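Local coordinates for protein ferredoxin NADP reductase (Plasmodium falciparum, PDB 3JQQ) that transfers electrons between ferredoxin and NADP(H) through a bound FAD in the apicoplast, possibly serving the terminal step of isoprenoid precursor synthesis, at residues Thr180-Ser183 and Pro184-Phe188. The protein carries 1 engineered substitution. Residues are numbered along the deposited sequence; the frame is centred on the assembly and turned at random.
Sequences TGIS and PYISF. With FAD (flavin-adenine dinucleotide), chain I.
Ile186 N donates to Ile182 O at 3.0 Å, Tyr185 N gives the same oxygen a weaker bond and Ser187 N reaches Ser183 O, which together open the helix of Pro184-Phe188, while the 3-10 turn of Thr180-Ile182 just before it is closed by Ser183 N bonding to Thr180 O at 3.1 Å. Pro184, which has no N-H to give, sits in the first helical turn, where its CD lies 3.6 Å from Gly181 O.

The Tyr185 ring folds back along the turn because CG stands anti to the carbonyl carbon (chi1 -58°). Its CE1 then approaches the carbonyl oxygen of Gly181, with CE1 to Gly181 O at 3.4 Å, obliquely to the ring, and its CD1 meets Ile182 CD1 at 4.0 Å. The OH of this ring is bonded to Ile176 O, and the ring stacks on Phe175. Ile182 extends CG1 anti to its own N (chi1 -169°), and this carbon packs 3.9 Å from Ile186 CD1, one helical turn on. Beyond this pair, Ile182 rests on Ile213 and Tyr215 of the neighbouring strand 211-217.

At the other end, Thr180 lies over one face of the flavin's pyrimidine ring, with OG1 almost directly above FAD N3 (3.5 Å) and CB 3.6 Å from FAD N3; OG1 is hydrogen-bonded to Tyr316 OH. The arrangement is the turn between the central strand of the parallel sheet, 173-178, and helix 183-192 in the NADP-binding domain of the ferredoxin-NADP reductase fold, here joining the isoalloxazine site to the domain core.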
loop_
_atom_site.group_PDB
_atom_site.type_symbol
_atom_site.label_atom_id
_atom_site.label_comp_id
_atom_site.label_asym_id
_atom_site.label_seq_id
_atom_site.Cartn_x
_atom_site.Cartn_y
_atom_site.Cartn_z
ATOM N N THR B 180 3.076 11.061 0.773
ATOM C CA THR B 180 2.156 11.869 1.570
ATOM C C THR B 180 2.452 11.761 3.060
ATOM O O THR B 180 1.803 12.408 3.882
ATOM C CB THR B 180 0.687 11.487 1.312
ATOM O OG1 THR B 180 0.494 10.094 1.588
ATOM C CG2 THR B 180 0.305 11.776 -0.134
ATOM N N GLY B 181 3.442 10.945 3.401
ATOM C CA GLY B 181 3.881 10.804 4.781
ATOM C C GLY B 181 4.544 12.046 5.350
ATOM O O GLY B 181 4.884 12.083 6.532
ATOM N N ILE B 182 4.740 13.072 4.529
ATOM C CA ILE B 182 5.331 14.302 5.046
ATOM C C ILE B 182 4.260 15.146 5.748
ATOM O O ILE B 182 4.571 16.016 6.560
ATOM C CB ILE B 182 6.042 15.118 3.936
ATOM C CG1 ILE B 182 6.879 16.250 4.544
ATOM C CG2 ILE B 182 5.033 15.663 2.937
ATOM C CD1 ILE B 182 8.228 15.811 5.073
ATOM N N SER B 183 2.997 14.853 5.448
ATOM C CA SER B 183 1.867 15.650 5.928
ATOM C C SER B 183 1.891 16.025 7.415
ATOM O O SER B 183 1.842 17.209 7.748
ATOM C CB SER B 183 0.539 14.985 5.559
ATOM O OG SER B 183 0.186 15.289 4.220
ATOM N N PRO B 184 1.951 15.030 8.315
ATOM C CA PRO B 184 1.944 15.388 9.733
ATOM C C PRO B 184 3.191 16.168 10.144
ATOM O O PRO B 184 3.166 16.887 11.144
ATOM C CB PRO B 184 1.909 14.029 10.441
ATOM C CG PRO B 184 2.482 13.072 9.455
ATOM C CD PRO B 184 2.042 13.575 8.109
ATOM N N TYR B 185 4.271 16.027 9.382
ATOM C CA TYR B 185 5.492 16.767 9.673
ATOM C C TYR B 185 5.334 18.234 9.287
ATOM O O TYR B 185 5.897 19.120 9.933
ATOM C CB TYR B 185 6.697 16.143 8.965
ATOM C CG TYR B 185 6.940 14.697 9.338
ATOM C CD1 TYR B 185 7.293 13.762 8.374
ATOM C CD2 TYR B 185 6.806 14.265 10.652
ATOM C CE1 TYR B 185 7.518 12.439 8.709
ATOM C CE2 TYR B 185 7.024 12.942 10.998
ATOM C CZ TYR B 185 7.381 12.033 10.023
ATOM O OH TYR B 185 7.601 10.715 10.362
ATOM N N ILE B 186 4.565 18.482 8.230
ATOM C CA ILE B 186 4.214 19.843 7.843
ATOM C C ILE B 186 3.366 20.472 8.944
ATOM O O ILE B 186 3.549 21.638 9.297
ATOM C CB ILE B 186 3.434 19.869 6.513
ATOM C CG1 ILE B 186 4.282 19.270 5.383
ATOM C CG2 ILE B 186 2.993 21.285 6.173
ATOM C CD1 ILE B 186 5.670 19.867 5.265
ATOM N N SER B 187 2.441 19.685 9.487
ATOM C CA SER B 187 1.595 20.131 10.589
ATOM C C SER B 187 2.453 20.497 11.794
ATOM O O SER B 187 2.311 21.580 12.377
ATOM C CB SER B 187 0.600 19.032 10.966
ATOM O OG SER B 187 -0.198 19.417 12.072
ATOM N N PHE B 188 3.352 19.591 12.164
ATOM C CA PHE B 188 4.290 19.847 13.248
ATOM C C PHE B 188 5.057 21.157 13.043
ATOM O O PHE B 188 5.131 21.991 13.948
ATOM C CB PHE B 188 5.283 18.692 13.399
ATOM C CG PHE B 188 4.652 17.389 13.807
ATOM C CD1 PHE B 188 5.342 16.198 13.652
ATOM C CD2 PHE B 188 3.371 17.354 14.336
ATOM C CE1 PHE B 188 4.774 14.995 14.026
ATOM C CE2 PHE B 188 2.793 16.151 14.709
ATOM C CZ PHE B 188 3.497 14.971 14.554
HETATM P PA FAD I . -9.219 2.212 -2.849
HETATM O O1A FAD I . -9.510 1.940 -1.392
HETATM O O2A FAD I . -10.496 2.260 -3.654
HETATM O O5B FAD I . -8.189 1.113 -3.428
HETATM C C5B FAD I . -6.880 1.009 -2.908
HETATM C C4B FAD I . -5.863 0.849 -4.035
HETATM O O4B FAD I . -6.215 -0.234 -4.879
HETATM C C3B FAD I . -5.810 2.087 -4.911
HETATM O O3B FAD I . -4.476 2.288 -5.314
HETATM C C2B FAD I . -6.648 1.718 -6.117
HETATM O O2B FAD I . -6.155 2.334 -7.285
HETATM C C1B FAD I . -6.517 0.207 -6.192
HETATM N N9A FAD I . -7.757 -0.441 -6.656
HETATM C C8A FAD I . -9.017 -0.288 -6.140
HETATM N N7A FAD I . -9.869 -1.069 -6.848
HETATM C C5A FAD I . -9.168 -1.719 -7.802
HETATM C C6A FAD I . -9.542 -2.627 -8.785
HETATM N N6A FAD I . -10.825 -2.936 -8.962
HETATM N N1A FAD I . -8.581 -3.132 -9.636
HETATM C C2A FAD I . -7.267 -2.736 -9.506
HETATM N N3A FAD I . -6.906 -1.833 -8.529
HETATM C C4A FAD I . -7.842 -1.333 -7.690
HETATM N N1 FAD I . -3.439 8.878 1.705
HETATM C C2 FAD I . -3.176 10.122 1.175
HETATM O O2 FAD I . -3.282 10.292 -0.040
HETATM N N3 FAD I . -2.796 11.163 2.000
HETATM C C4 FAD I . -2.675 10.963 3.359
HETATM O O4 FAD I . -2.335 11.889 4.091
HETATM C C4X FAD I . -2.939 9.709 3.895
HETATM N N5 FAD I . -2.820 9.505 5.253
HETATM C C5X FAD I . -3.085 8.255 5.771
HETATM C C6 FAD I . -2.964 8.051 7.142
HETATM C C7 FAD I . -3.229 6.801 7.681
HETATM C C7M FAD I . -3.097 6.584 9.162
HETATM C C8 FAD I . -3.616 5.756 6.841
HETATM C C8M FAD I . -3.904 4.391 7.403
HETATM C C9 FAD I . -3.734 5.964 5.473
HETATM C C9A FAD I . -3.470 7.210 4.929
HETATM N N10 FAD I . -3.600 7.410 3.563
HETATM C C10 FAD I . -3.323 8.664 3.057
HETATM C "C1'" FAD I . -4.187 6.347 2.655
HETATM C "C2'" FAD I . -5.638 6.659 2.264
HETATM O "O2'" FAD I . -6.453 6.548 3.405
HETATM C "C3'" FAD I . -6.262 5.736 1.205
HETATM O "O3'" FAD I . -5.917 4.389 1.447
HETATM C "C4'" FAD I . -5.911 6.113 -0.233
HETATM O "O4'" FAD I . -6.467 7.375 -0.522
HETATM C "C5'" FAD I . -6.497 5.098 -1.210
HETATM O "O5'" FAD I . -7.896 5.118 -1.049
HETATM P P FAD I . -8.896 4.941 -2.298
HETATM O O1P FAD I . -10.307 4.764 -1.788
HETATM O O2P FAD I . -8.806 6.106 -3.257
HETATM O O3P FAD I . -8.394 3.586 -3.005
#